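Local coordinates for protein isomaltodextranase (PDB 5AWO) that hydrolyses alpha-1,6-glucosidic linkages of polysaccharides such as dextran, removing successive isomaltose units from the non-reducing chain ends, at residues Lys60-Trp65 and Asp347-Ile352; Asn42-Ser47 and Phe317-Thr322. All blocks are in the same frame, centred on the assembly; numbering follows the deposited sequence. Where two conformers were deposited one is given.

Contact 1 of 2, residues Lys60-Trp65 and Asp347-Ile352; sequences KVNIDW and DTYQQI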
ATOM      1  N   LYS A  60       6.972 -16.192 -22.084  1.00 18.29           N
ATOM      2  CA  LYS A  60       7.520 -17.475 -21.638  1.00 20.03           C
ATOM      3  C   LYS A  60       8.997 -17.356 -21.238  1.00 17.67           C
ATOM      4  O   LYS A  60       9.390 -17.841 -20.184  1.00 19.35           O
ATOM      5  CB  LYS A  60       7.365 -18.538 -22.739  1.00 21.85           C
ATOM      6  CG  LYS A  60       7.802 -19.932 -22.309  1.00 24.54           C
ATOM      7  CD  LYS A  60       7.720 -20.915 -23.465  1.00 24.88           C
ATOM      8  CE  LYS A  60       8.090 -22.328 -23.034  1.00 26.20           C
ATOM      9  NZ  LYS A  60       9.489 -22.427 -22.529  1.00 27.27           N
ATOM     10  N   VAL A  61       9.795 -16.713 -22.078  1.00 18.92           N
ATOM     11  CA  VAL A  61      11.232 -16.632 -21.814  1.00 19.02           C
ATOM     12  C   VAL A  61      11.480 -15.806 -20.542  1.00 19.47           C
ATOM     13  O   VAL A  61      12.300 -16.171 -19.704  1.00 19.89           O
ATOM     14  CB  VAL A  61      12.015 -16.134 -23.043  1.00 19.94           C
ATOM     15  CG1 VAL A  61      13.491 -15.987 -22.736  1.00 20.45           C
ATOM     16  CG2 VAL A  61      11.878 -17.139 -24.194  1.00 20.80           C
ATOM     17  N   ASN A  62      10.724 -14.731 -20.360  1.00 19.52           N
ATOM     18  CA  ASN A  62      10.824 -14.001 -19.085  1.00 18.87           C
ATOM     19  C   ASN A  62      10.445 -14.836 -17.880  1.00 18.18           C
ATOM     20  O   ASN A  62      11.138 -14.818 -16.857  1.00 19.73           O
ATOM     21  CB  ASN A  62       9.982 -12.721 -19.110  1.00 17.72           C
ATOM     22  CG  ASN A  62      10.647 -11.601 -19.889  1.00 17.21           C
ATOM     23  OD1 ASN A  62      10.257 -11.243 -21.011  1.00 18.81           O
ATOM     24  ND2 ASN A  62      11.700 -11.073 -19.315  1.00 15.93           N
ATOM     25  N   ILE A  63       9.353 -15.607 -17.984  1.00 17.91           N
ATOM     26  CA  ILE A  63       8.958 -16.471 -16.893  1.00 18.98           C
ATOM     27  C   ILE A  63      10.076 -17.487 -16.555  1.00 18.42           C
ATOM     28  O   ILE A  63      10.370 -17.727 -15.385  1.00 19.12           O
ATOM     29  CB  ILE A  63       7.647 -17.234 -17.179  1.00 19.79           C
ATOM     30  CG1 ILE A  63       6.468 -16.249 -17.152  1.00 20.23           C
ATOM     31  CG2 ILE A  63       7.441 -18.383 -16.198  1.00 20.19           C
ATOM     32  CD1 ILE A  63       5.176 -16.844 -17.659  1.00 22.18           C
ATOM     33  N   ASP A  64      10.645 -18.096 -17.590  1.00 20.21           N
ATOM     34  CA  ASP A  64      11.696 -19.103 -17.372  1.00 21.47           C
ATOM     35  C   ASP A  64      12.922 -18.470 -16.702  1.00 20.69           C
ATOM     36  O   ASP A  64      13.520 -19.060 -15.807  1.00 23.08           O
ATOM     37  CB  ASP A  64      12.070 -19.789 -18.687  1.00 23.14           C
ATOM     38  CG  ASP A  64      10.950 -20.673 -19.236  1.00 24.26           C
ATOM     39  OD1 ASP A  64      10.051 -21.032 -18.468  1.00 23.04           O
ATOM     40  OD2 ASP A  64      11.014 -20.998 -20.450  1.00 29.51           O
ATOM     41  N   TRP A  65      13.237 -17.245 -17.103  1.00 19.90           N
ATOM     42  CA  TRP A  65      14.315 -16.474 -16.483  1.00 19.95           C
ATOM     43  C   TRP A  65      13.982 -16.164 -15.025  1.00 19.14           C
ATOM     44  O   TRP A  65      14.806 -16.360 -14.152  1.00 19.47           O
ATOM     45  CB  TRP A  65      14.578 -15.204 -17.292  1.00 20.32           C
ATOM     46  CG  TRP A  65      15.331 -14.107 -16.593  1.00 19.80           C
ATOM     47  CD1 TRP A  65      16.637 -14.112 -16.180  1.00 20.70           C
ATOM     48  CD2 TRP A  65      14.808 -12.830 -16.237  1.00 19.21           C
ATOM     49  NE1 TRP A  65      16.955 -12.912 -15.612  1.00 20.31           N
ATOM     50  CE2 TRP A  65      15.853 -12.095 -15.654  1.00 19.16           C
ATOM     51  CE3 TRP A  65      13.560 -12.214 -16.406  1.00 19.94           C
ATOM     52  CZ2 TRP A  65      15.679 -10.799 -15.194  1.00 18.15           C
ATOM     53  CZ3 TRP A  65      13.394 -10.917 -15.954  1.00 19.96           C
ATOM     54  CH2 TRP A  65      14.446 -10.226 -15.352  1.00 19.73           C
ATOM     55  N   ASP A 347      12.465  -4.822 -15.408  1.00 14.56           N
ATOM     56  CA  ASP A 347      13.527  -5.261 -16.323  1.00 15.17           C
ATOM     57  C   ASP A 347      13.131  -6.601 -16.930  1.00 15.75           C
ATOM     58  O   ASP A 347      12.726  -7.520 -16.209  1.00 15.45           O
ATOM     59  CB  ASP A 347      14.842  -5.446 -15.571  1.00 15.26           C
ATOM     60  CG  ASP A 347      15.306  -4.170 -14.919  1.00 14.99           C
ATOM     61  OD1 ASP A 347      14.786  -3.818 -13.824  1.00 15.18           O
ATOM     62  OD2 ASP A 347      16.185  -3.516 -15.520  1.00 16.04           O
ATOM     63  N   THR A 348      13.295  -6.707 -18.244  1.00 15.80           N
ATOM     64  CA  THR A 348      13.166  -7.988 -18.923  1.00 16.78           C
ATOM     65  C   THR A 348      14.496  -8.739 -18.857  1.00 17.67           C
ATOM     66  O   THR A 348      15.520  -8.200 -18.419  1.00 16.49           O
ATOM     67  CB  THR A 348      12.858  -7.803 -20.415  1.00 16.59           C
ATOM     68  OG1 THR A 348      13.993  -7.187 -21.020  1.00 18.41           O
ATOM     69  CG2 THR A 348      11.631  -6.939 -20.662  1.00 16.68           C
ATOM     70  N   TYR A 349      14.504  -9.984 -19.337  1.00 18.12           N
ATOM     71  CA  TYR A 349      15.716 -10.805 -19.380  1.00 18.43           C
ATOM     72  C   TYR A 349      16.775 -10.137 -20.254  1.00 18.48           C
ATOM     73  O   TYR A 349      17.975 -10.307 -20.001  1.00 19.15           O
ATOM     74  CB  TYR A 349      15.412 -12.252 -19.836  1.00 19.74           C
ATOM     75  CG  TYR A 349      15.032 -12.435 -21.288  1.00 21.81           C
ATOM     76  CD1 TYR A 349      15.999 -12.715 -22.260  1.00 21.95           C
ATOM     77  CD2 TYR A 349      13.701 -12.390 -21.687  1.00 22.00           C
ATOM     78  CE1 TYR A 349      15.637 -12.877 -23.589  1.00 22.74           C
ATOM     79  CE2 TYR A 349      13.336 -12.578 -23.001  1.00 23.75           C
ATOM     80  CZ  TYR A 349      14.306 -12.833 -23.946  1.00 23.82           C
ATOM     81  OH  TYR A 349      13.929 -13.001 -25.268  1.00 25.65           O
ATOM     82  N   GLN A 350      16.374  -9.356 -21.250  1.00 18.02           N
ATOM     83  CA  GLN A 350      17.359  -8.635 -22.079  1.00 18.71           C
ATOM     84  C   GLN A 350      17.901  -7.391 -21.407  1.00 18.69           C
ATOM     85  O   GLN A 350      19.045  -7.011 -21.657  1.00 20.09           O
ATOM     86  CB  GLN A 350      16.787  -8.213 -23.424  1.00 20.79           C
ATOM     87  CG  GLN A 350      16.338  -9.365 -24.295  1.00 23.33           C
ATOM     88  CD  GLN A 350      14.851  -9.547 -24.266  1.00 26.33           C
ATOM     89  OE1 GLN A 350      14.195  -9.295 -23.240  1.00 26.20           O
ATOM     90  NE2 GLN A 350      14.291  -9.961 -25.394  1.00 26.33           N
ATOM     91  N   GLN A 351      17.097  -6.754 -20.565  1.00 17.39           N
ATOM     92  CA  GLN A 351      17.473  -5.477 -19.962  1.00 17.40           C
ATOM     93  C   GLN A 351      18.254  -5.637 -18.685  1.00 17.57           C
ATOM     94  O   GLN A 351      18.980  -4.717 -18.295  1.00 17.20           O
ATOM     95  CB  GLN A 351      16.220  -4.662 -19.639  1.00 16.96           C
ATOM     96  CG  GLN A 351      15.482  -4.132 -20.842  1.00 16.76           C
ATOM     97  CD  GLN A 351      14.050  -3.698 -20.528  1.00 16.73           C
ATOM     98  OE1 GLN A 351      13.457  -4.130 -19.531  1.00 16.34           O
ATOM     99  NE2 GLN A 351      13.494  -2.840 -21.376  1.00 16.91           N
ATOM    100  N   ILE A 352      18.083  -6.754 -17.997  1.00 17.23           N
ATOM    101  CA  ILE A 352      18.601  -6.898 -16.634  1.00 17.95           C
ATOM    102  C   ILE A 352      20.127  -6.697 -16.573  1.00 19.04           C
ATOM    103  O   ILE A 352      20.642  -6.099 -15.619  1.00 19.71           O
ATOM    104  CB  ILE A 352      18.167  -8.218 -15.941  1.00 18.31           C
ATOM    105  CG1 ILE A 352      18.470  -8.216 -14.437  1.00 18.87           C
ATOM    106  CG2 ILE A 352      18.820  -9.440 -16.587  1.00 18.78           C
ATOM    107  CD1 ILE A 352      17.716  -7.158 -13.638  1.00 18.09           C
TER
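Two CH-pi contacts carry the packing of helix 56-68 against the loop 347-352. In the first, the six-membered ring of Trp65 lies under the backbone of Tyr349: CA of Tyr349 stands 3.8 Å from the centroid of that ring, 10° off its normal. The indole reaches this place because its CG is anti to the backbone N (chi1 162°). In the second, Val61 sends CG1, also anti to its backbone N, over a face of the Tyr349 phenol, 3.5 Å from the ring centroid. The opposite face of the phenol is covered by Gln350 OE1.

An apolar contact extends the Trp65 interface, where CZ2 of Trp65 meets CB of Ile352 at 3.7 Å. Polar groups lie at the ring edges. The carbonyl O of Asp347, which accepts from Trp41 NE1, is 3.3 Å from CH2 of Trp65, and Asn62 borders the Tyr349 ring, its amide plane turned 58° from the phenol.

Hydrogen bonds shape the loop itself. Thr348 N donates to Gln351 OE1 at 2.9 Å, while Thr348 OG1 accepts from Gln351 N at 3.2 Å, an ST motif at this turn. Tyr349 OH is hydrogen-bonded to Glu58 OE2. This is helix-to-loop packing in a TIM barrel, joining helix 56-68, which follows the first barrel strand and the short helix 44-50, to the loop after the eighth strand, 343-345.

Contact 2 of 2, residues Asn42-Ser47 and Phe317-Thr322; sequences NIYGYS and FMRAST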
ATOM      1  N   ASN A  42       6.614  -7.576 -13.836  1.00 13.56           N
ATOM      2  CA  ASN A  42       5.596  -7.090 -14.759  1.00 13.63           C
ATOM      3  C   ASN A  42       6.161  -6.883 -16.152  1.00 13.76           C
ATOM      4  O   ASN A  42       7.314  -6.509 -16.297  1.00 13.69           O
ATOM      5  CB  ASN A  42       4.993  -5.787 -14.200  1.00 14.18           C
ATOM      6  CG  ASN A  42       3.810  -5.269 -15.018  1.00 13.53           C
ATOM      7  OD1 ASN A  42       3.967  -4.709 -16.081  1.00 13.78           O
ATOM      8  ND2 ASN A  42       2.582  -5.419 -14.466  1.00 14.83           N
ATOM      9  N   ILE A  43       5.333  -7.119 -17.167  1.00 12.73           N
ATOM     10  CA  ILE A  43       5.718  -7.037 -18.567  1.00 13.80           C
ATOM     11  C   ILE A  43       5.990  -5.612 -19.071  1.00 13.91           C
ATOM     12  O   ILE A  43       6.331  -5.438 -20.218  1.00 14.17           O
ATOM     13  CB  ILE A  43       4.628  -7.661 -19.502  1.00 13.87           C
ATOM     14  CG1 ILE A  43       3.346  -6.812 -19.526  1.00 14.28           C
ATOM     15  CG2 ILE A  43       4.345  -9.106 -19.121  1.00 14.87           C
ATOM     16  CD1 ILE A  43       2.387  -7.131 -20.649  1.00 14.46           C
ATOM     17  N   TYR A  44       5.848  -4.595 -18.220  1.00 13.44           N
ATOM     18  CA  TYR A  44       5.955  -3.198 -18.675  1.00 13.68           C
ATOM     19  C   TYR A  44       7.310  -2.877 -19.313  1.00 13.58           C
ATOM     20  O   TYR A  44       7.359  -2.068 -20.219  1.00 14.33           O
ATOM     21  CB  TYR A  44       5.728  -2.292 -17.483  1.00 13.83           C
ATOM     22  CG  TYR A  44       5.622  -0.812 -17.742  1.00 13.42           C
ATOM     23  CD1 TYR A  44       4.396  -0.226 -18.052  1.00 14.10           C
ATOM     24  CD2 TYR A  44       6.752   0.044 -17.620  1.00 14.17           C
ATOM     25  CE1 TYR A  44       4.279   1.137 -18.249  1.00 14.26           C
ATOM     26  CE2 TYR A  44       6.630   1.401 -17.791  1.00 14.02           C
ATOM     27  CZ  TYR A  44       5.409   1.949 -18.087  1.00 14.16           C
ATOM     28  OH  TYR A  44       5.305   3.308 -18.243  1.00 14.86           O
ATOM     29  N   GLY A  45       8.395  -3.520 -18.871  1.00 14.75           N
ATOM     30  CA  GLY A  45       9.706  -3.277 -19.455  1.00 14.91           C
ATOM     31  C   GLY A  45       9.790  -3.703 -20.896  1.00 15.27           C
ATOM     32  O   GLY A  45      10.606  -3.172 -21.650  1.00 15.51           O
ATOM     33  N   TYR A  46       8.962  -4.667 -21.286  1.00 14.80           N
ATOM     34  CA  TYR A  46       8.795  -5.003 -22.687  1.00 15.26           C
ATOM     35  C   TYR A  46       7.805  -4.056 -23.353  1.00 15.41           C
ATOM     36  O   TYR A  46       8.100  -3.413 -24.362  1.00 15.83           O
ATOM     37  CB  TYR A  46       8.308  -6.465 -22.888  1.00 16.14           C
ATOM     38  CG  TYR A  46       8.177  -6.769 -24.375  1.00 16.26           C
ATOM     39  CD1 TYR A  46       7.061  -6.377 -25.109  1.00 17.17           C
ATOM     40  CD2 TYR A  46       9.235  -7.358 -25.071  1.00 17.18           C
ATOM     41  CE1 TYR A  46       6.983  -6.593 -26.475  1.00 17.40           C
ATOM     42  CE2 TYR A  46       9.140  -7.610 -26.420  1.00 18.57           C
ATOM     43  CZ  TYR A  46       8.037  -7.196 -27.130  1.00 18.41           C
ATOM     44  OH  TYR A  46       7.945  -7.424 -28.499  1.00 20.14           O
ATOM     45  N   SER A  47       6.593  -3.964 -22.812  1.00 15.05           N
ATOM     46  CA  SER A  47       5.514  -3.386 -23.571  1.00 15.09           C
ATOM     47  C   SER A  47       5.594  -1.878 -23.690  1.00 14.79           C
ATOM     48  O   SER A  47       5.154  -1.309 -24.690  1.00 15.86           O
ATOM     49  CB  SER A  47       4.141  -3.813 -22.991  1.00 15.29           C
ATOM     50  OG  SER A  47       3.899  -5.182 -23.284  1.00 16.36           O
ATOM     51  N   PHE A 317       6.822   0.580 -11.067  1.00 12.38           N
ATOM     52  CA  PHE A 317       7.749  -0.434 -11.526  1.00 11.91           C
ATOM     53  C   PHE A 317       9.180   0.024 -11.426  1.00 12.20           C
ATOM     54  O   PHE A 317       9.470   1.203 -11.672  1.00 13.08           O
ATOM     55  CB  PHE A 317       7.476  -0.784 -12.993  1.00 12.52           C
ATOM     56  CG  PHE A 317       6.073  -1.236 -13.237  1.00 12.82           C
ATOM     57  CD1 PHE A 317       5.496  -2.223 -12.447  1.00 12.98           C
ATOM     58  CD2 PHE A 317       5.329  -0.696 -14.258  1.00 13.10           C
ATOM     59  CE1 PHE A 317       4.174  -2.631 -12.663  1.00 13.38           C
ATOM     60  CE2 PHE A 317       4.017  -1.123 -14.493  1.00 13.72           C
ATOM     61  CZ  PHE A 317       3.434  -2.070 -13.681  1.00 13.12           C
ATOM     62  N   MET A 318      10.030  -0.896 -10.985  1.00 12.03           N
ATOM     63  CA  MET A 318      11.477  -0.679 -10.945  1.00 12.05           C
ATOM     64  C   MET A 318      12.091  -1.097 -12.283  1.00 12.57           C
ATOM     65  O   MET A 318      11.945  -2.239 -12.717  1.00 13.32           O
ATOM     66  CB  MET A 318      12.115  -1.447  -9.787  1.00 12.47           C
ATOM     67  CG  MET A 318      11.671  -0.912  -8.452  1.00 12.52           C
ATOM     68  SD  MET A 318      12.489  -1.682  -7.056  1.00 13.70           S
ATOM     69  CE  MET A 318      11.631  -3.247  -7.012  1.00 15.46           C
ATOM     70  N   ARG A 319      12.786  -0.145 -12.906  1.00 12.39           N
ATOM     71  CA  ARG A 319      13.417  -0.355 -14.211  1.00 12.83           C
ATOM     72  C   ARG A 319      14.939  -0.109 -14.001  1.00 13.12           C
ATOM     73  O   ARG A 319      15.474   0.991 -14.208  1.00 13.13           O
ATOM     74  CB  ARG A 319      12.817   0.551 -15.267  1.00 13.36           C
ATOM     75  CG  ARG A 319      11.302   0.389 -15.463  1.00 13.04           C
ATOM     76  CD  ARG A 319      10.808   1.052 -16.756  1.00 13.81           C
ATOM     77  NE  ARG A 319      11.376   0.331 -17.871  1.00 14.18           N
ATOM     78  CZ  ARG A 319      11.609   0.811 -19.087  1.00 15.15           C
ATOM     79  NH1 ARG A 319      11.184   2.008 -19.476  1.00 14.49           N
ATOM     80  NH2 ARG A 319      12.251   0.034 -19.940  1.00 16.92           N
ATOM     81  N   ALA A 320      15.598  -1.108 -13.443  1.00 13.17           N
ATOM     82  CA  ALA A 320      16.975  -0.882 -12.928  1.00 14.24           C
ATOM     83  C   ALA A 320      17.922  -0.365 -13.992  1.00 14.42           C
ATOM     84  O   ALA A 320      18.753   0.523 -13.734  1.00 14.91           O
ATOM     85  CB  ALA A 320      17.536  -2.149 -12.315  1.00 14.84           C
ATOM     86  N   SER A 321      17.829  -0.912 -15.193  1.00 16.29           N
ATOM     87  CA  SER A 321      18.729  -0.565 -16.309  0.50 16.71           C
ATOM     88  C   SER A 321      18.528   0.843 -16.831  1.00 17.02           C
ATOM     89  O   SER A 321      19.344   1.356 -17.599  1.00 17.96           O
ATOM     90  CB  SER A 321      18.525  -1.518 -17.484  0.50 17.97           C
ATOM     91  OG  SER A 321      17.351  -1.181 -18.195  0.50 17.80           O
ATOM     92  N   THR A 322      17.428   1.488 -16.446  1.00 14.86           N
ATOM     93  CA  THR A 322      17.168   2.855 -16.902  1.00 14.31           C
ATOM     94  C   THR A 322      17.874   3.938 -16.095  1.00 14.63           C
ATOM     95  O   THR A 322      17.812   5.104 -16.473  1.00 16.00           O
ATOM     96  CB  THR A 322      15.666   3.189 -16.939  1.00 14.54           C
ATOM     97  OG1 THR A 322      15.122   3.264 -15.609  1.00 14.48           O
ATOM     98  CG2 THR A 322      14.903   2.164 -17.767  1.00 15.03           C
TER
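Phe317 packs against the end of strand 39-42 and the first turn of helix 44-50. Its CB leaves the chain toward the other segment, and with CG anti to the carbonyl carbon the ring lies against Asn42 and Tyr44, which both approach from the same side of its plane. From CG the ring divides. On one branch CD1 has CB of Asn42 as its neighbour, and CE1 approaches the same CB to 3.6 Å. On the other, CD2 sits 3.5 Å from CG of Tyr44, above a face of the tyrosine ring and displaced toward its rim, while CE2 touches both CB and CG of Tyr44. The tip, CZ of Phe317, ends 3.5 Å from CG of Asn42. Amide and phenyl planes differ by 28°, so the Asn42 amide is stacked on the ring. The Tyr44 and Phe317 rings instead meet obliquely at 42°, with centroids 5.0 Å apart.

The amide is also held within its own segment: Tyr44 N donates to an in-plane lone pair of Asn42 OD1 (2.9 Å), a bent capping bond (N-H...O 133°). Farther along, Arg319 brings CD to the edge of the Tyr44 ring, 4.3 Å from its CD2. Both polar ends then turn to Asp271, whose N binds Tyr44 OH and whose O accepts from Arg319 NH1. The Tyr44 side chain lies about 8 Å from that of Asp201, the probable nucleophile, which places this buried cluster beside the active site, at the C-terminal ends of the barrel strands as in other TIM-barrel glycosidases.

After an N-terminal strand and helix, the chain enters the barrel at strand 39-42 and passes into residues 42-47, then runs through helix 56-68 with residues 60-65. Contact 2 closes a loop of about 270 residues when the chain returns at 317-322, after strand 312-314. Contact 1 closes a second when 347-352 follows strand 343-345, so the two loops cross. Between them they tie the end of the first barrel strand, helix 44-50 and helix 56-68 to the loops after the last two strands. The contacts also touch directly: Asp347 OD1 probably accepts from Ala320 N, and Gln351 NE2 probably donates to Gly45 O, joining the 347-352 loop to both segments of contact 2.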